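Local coordinates for holo-[acyl-carrier-protein] synthase (Thermotoga maritima, PDB 5XUM) that is a holo-[acyl-carrier-protein] synthase (AcpS) of the 4'-phosphopantetheinyl transferase superfamily, at residues P77-H82 with G163-G168. Residues are numbered along the deposited sequence; the frame is centred on the assembly and turned at random.
Sequences PVLCVH and GNILIG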
ATOM      1  N   PRO A  77      -4.093   4.679 -14.962  1.00 50.32           N
ATOM      2  CA  PRO A  77      -4.138   6.091 -14.578  1.00 45.27           C
ATOM      3  C   PRO A  77      -2.783   6.567 -14.061  1.00 41.10           C
ATOM      4  O   PRO A  77      -2.067   5.800 -13.411  1.00 43.82           O
ATOM      5  CB  PRO A  77      -5.168   6.121 -13.443  1.00 45.81           C
ATOM      6  CG  PRO A  77      -5.993   4.897 -13.634  1.00 51.48           C
ATOM      7  CD  PRO A  77      -5.050   3.870 -14.184  1.00 52.05           C
ATOM      8  N   VAL A  78      -2.429   7.812 -14.378  1.00 39.64           N
ATOM      9  CA  VAL A  78      -1.177   8.415 -13.907  0.60 39.04           C
ATOM     10  C   VAL A  78      -1.460   9.786 -13.292  1.00 38.14           C
ATOM     11  O   VAL A  78      -2.189  10.597 -13.871  1.00 38.16           O
ATOM     12  CB  VAL A  78      -0.128   8.548 -15.042  0.60 39.47           C
ATOM     13  CG1 VAL A  78       1.197   9.069 -14.499  0.60 36.05           C
ATOM     14  CG2 VAL A  78       0.091   7.213 -15.742  0.60 42.51           C
ATOM     15  N   LEU A  79      -0.881  10.035 -12.117  1.00 37.60           N
ATOM     16  CA  LEU A  79      -1.071  11.298 -11.408  1.00 38.28           C
ATOM     17  C   LEU A  79      -0.339  12.453 -12.091  1.00 37.94           C
ATOM     18  O   LEU A  79       0.842  12.341 -12.431  1.00 39.61           O
ATOM     19  CB  LEU A  79      -0.613  11.178  -9.946  1.00 38.38           C
ATOM     20  CG  LEU A  79      -0.750  12.437  -9.076  1.00 38.85           C
ATOM     21  CD1 LEU A  79      -2.179  12.591  -8.589  1.00 44.09           C
ATOM     22  CD2 LEU A  79       0.209  12.425  -7.895  1.00 36.52           C
ATOM     23  N   CYS A  80      -1.064  13.552 -12.289  1.00 39.14           N
ATOM     24  CA  CYS A  80      -0.492  14.806 -12.760  1.00 42.70           C
ATOM     25  C   CYS A  80      -0.879  15.920 -11.794  1.00 43.22           C
ATOM     26  O   CYS A  80      -2.065  16.198 -11.593  1.00 44.60           O
ATOM     27  CB  CYS A  80      -0.962  15.135 -14.182  1.00 46.03           C
ATOM     28  SG  CYS A  80      -0.316  16.696 -14.840  1.00 56.16           S
ATOM     29  N   VAL A  81       0.126  16.543 -11.186  1.00 43.41           N
ATOM     30  CA  VAL A  81      -0.103  17.618 -10.222  1.00 43.17           C
ATOM     31  C   VAL A  81       0.114  18.994 -10.860  1.00 45.20           C
ATOM     32  O   VAL A  81       1.002  19.170 -11.697  1.00 45.99           O
ATOM     33  CB  VAL A  81       0.760  17.450  -8.942  1.00 41.22           C
ATOM     34  CG1 VAL A  81       0.383  16.172  -8.203  1.00 36.10           C
ATOM     35  CG2 VAL A  81       2.250  17.459  -9.266  1.00 41.51           C
ATOM     36  N   HIS A  82      -0.723  19.954 -10.473  1.00 49.15           N
ATOM     37  CA  HIS A  82      -0.601  21.338 -10.936  1.00 50.98           C
ATOM     38  C   HIS A  82      -0.310  22.248  -9.778  1.00 53.16           C
ATOM     39  O   HIS A  82      -0.332  23.473  -9.908  1.00 55.83           O
ATOM     40  CB  HIS A  82      -1.868  21.775 -11.663  1.00 50.24           C
ATOM     41  CG  HIS A  82      -2.123  21.021 -12.944  1.00 53.85           C
ATOM     42  ND1 HIS A  82      -1.588  21.392 -14.119  1.00 56.63           N
ATOM     43  CD2 HIS A  82      -2.885  19.883 -13.200  1.00 56.47           C
ATOM     44  CE1 HIS A  82      -1.985  20.539 -15.083  1.00 60.93           C
ATOM     45  NE2 HIS A  82      -2.779  19.616 -14.518  1.00 60.23           N
ATOM     46  N   GLY A 163      10.224  11.265  -9.883  1.00 33.71           N
ATOM     47  CA  GLY A 163       9.648   9.949  -9.595  1.00 34.07           C
ATOM     48  C   GLY A 163       8.762   9.467 -10.733  1.00 34.90           C
ATOM     49  O   GLY A 163       9.206   9.415 -11.876  1.00 35.36           O
ATOM     50  N   ASN A 164       7.510   9.127 -10.423  1.00 35.10           N
ATOM     51  CA  ASN A 164       6.524   8.778 -11.459  1.00 34.28           C
ATOM     52  C   ASN A 164       5.389   9.809 -11.571  1.00 34.56           C
ATOM     53  O   ASN A 164       4.355   9.550 -12.193  1.00 38.67           O
ATOM     54  CB  ASN A 164       5.977   7.353 -11.256  1.00 33.84           C
ATOM     55  CG  ASN A 164       4.947   7.264 -10.134  1.00 33.45           C
ATOM     56  OD1 ASN A 164       4.804   8.180  -9.324  1.00 31.17           O
ATOM     57  ND2 ASN A 164       4.222   6.152 -10.089  1.00 31.81           N
ATOM     58  N   ILE A 165       5.601  10.974 -10.961  1.00 34.45           N
ATOM     59  CA  ILE A 165       4.634  12.070 -10.963  1.00 37.26           C
ATOM     60  C   ILE A 165       4.792  12.901 -12.233  1.00 39.51           C
ATOM     61  O   ILE A 165       5.914  13.193 -12.648  1.00 41.15           O
ATOM     62  CB  ILE A 165       4.844  13.019  -9.753  1.00 38.36           C
ATOM     63  CG1 ILE A 165       5.118  12.241  -8.459  1.00 37.97           C
ATOM     64  CG2 ILE A 165       3.662  13.968  -9.582  1.00 42.20           C
ATOM     65  CD1 ILE A 165       3.955  11.422  -7.936  1.00 34.90           C
ATOM     66  N   LEU A 166       3.672  13.277 -12.845  1.00 39.97           N
ATOM     67  CA  LEU A 166       3.687  14.243 -13.945  1.00 44.14           C
ATOM     68  C   LEU A 166       3.442  15.646 -13.401  1.00 46.02           C
ATOM     69  O   LEU A 166       2.595  15.841 -12.528  1.00 44.50           O
ATOM     70  CB  LEU A 166       2.643  13.893 -15.012  1.00 44.56           C
ATOM     71  CG  LEU A 166       2.727  12.536 -15.718  1.00 48.26           C
ATOM     72  CD1 LEU A 166       1.507  12.334 -16.605  1.00 54.32           C
ATOM     73  CD2 LEU A 166       4.011  12.386 -16.528  1.00 51.55           C
ATOM     74  N   ILE A 167       4.187  16.618 -13.918  1.00 52.59           N
ATOM     75  CA  ILE A 167       4.128  17.997 -13.427  1.00 57.24           C
ATOM     76  C   ILE A 167       3.590  18.941 -14.500  1.00 63.17           C
ATOM     77  O   ILE A 167       4.155  19.038 -15.592  1.00 67.42           O
ATOM     78  CB  ILE A 167       5.517  18.471 -12.943  1.00 57.99           C
ATOM     79  CG1 ILE A 167       6.001  17.589 -11.792  1.00 55.46           C
ATOM     80  CG2 ILE A 167       5.486  19.930 -12.508  1.00 57.20           C
ATOM     81  CD1 ILE A 167       7.489  17.335 -11.818  1.00 55.86           C
ATOM     82  N   GLY A 168       2.495  19.625 -14.180  1.00 64.48           N
ATOM     83  CA  GLY A 168       1.886  20.600 -15.082  1.00 73.40           C
ATOM     84  C   GLY A 168       1.189  19.958 -16.265  1.00 76.30           C
ATOM     85  O   GLY A 168       1.179  20.510 -17.366  1.00 85.49           O
TER
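With CG of L79 anti to its backbone N (chi1 180°) and CG2 of I165 likewise anti to its own N, the two side chains run side by side, pointing the same way, and meet through CD2 of L79 and CD1 of I165, 3.9 Å apart. The CG2 methyl of I165 also reaches CG2 of V81 at 3.8 Å; these two side chains cross obliquely. On the other face of the sheet C80 lies with L166, CB against CB, while its SG passes beside G168, the last residue modelled. V78 and L166 cross at about a right angle, CG1 near CD1, a contact doubtful to the extent that it belongs to one of two conformers of V78. The case illustrates how a chain end can be tied into a sheet: 166-167 is a short parallel edge strand, added to 76-81, whose other neighbour is the antiparallel strand 68-73. Three backbone bonds hold it. N of L166 donates to O of L79 at 3.0 Å. O of L166 accepts from N of V81 at 2.9 Å. N of G168 donates to O of V81, almost straight at 171°. O of L166 is approached a second time, by CA of C80 at 3.3 Å in a CA-H...O contact. Beyond the bridges, CE1 of H82 approaches C of the poorly ordered G168 to 3.4 Å, while its NE2 is hydrogen-bonded to E69 on strand 68-73. At the opposite end, OD1 of N164 accepts from the backbone N of A91, joining the incoming loop to strand 90-97.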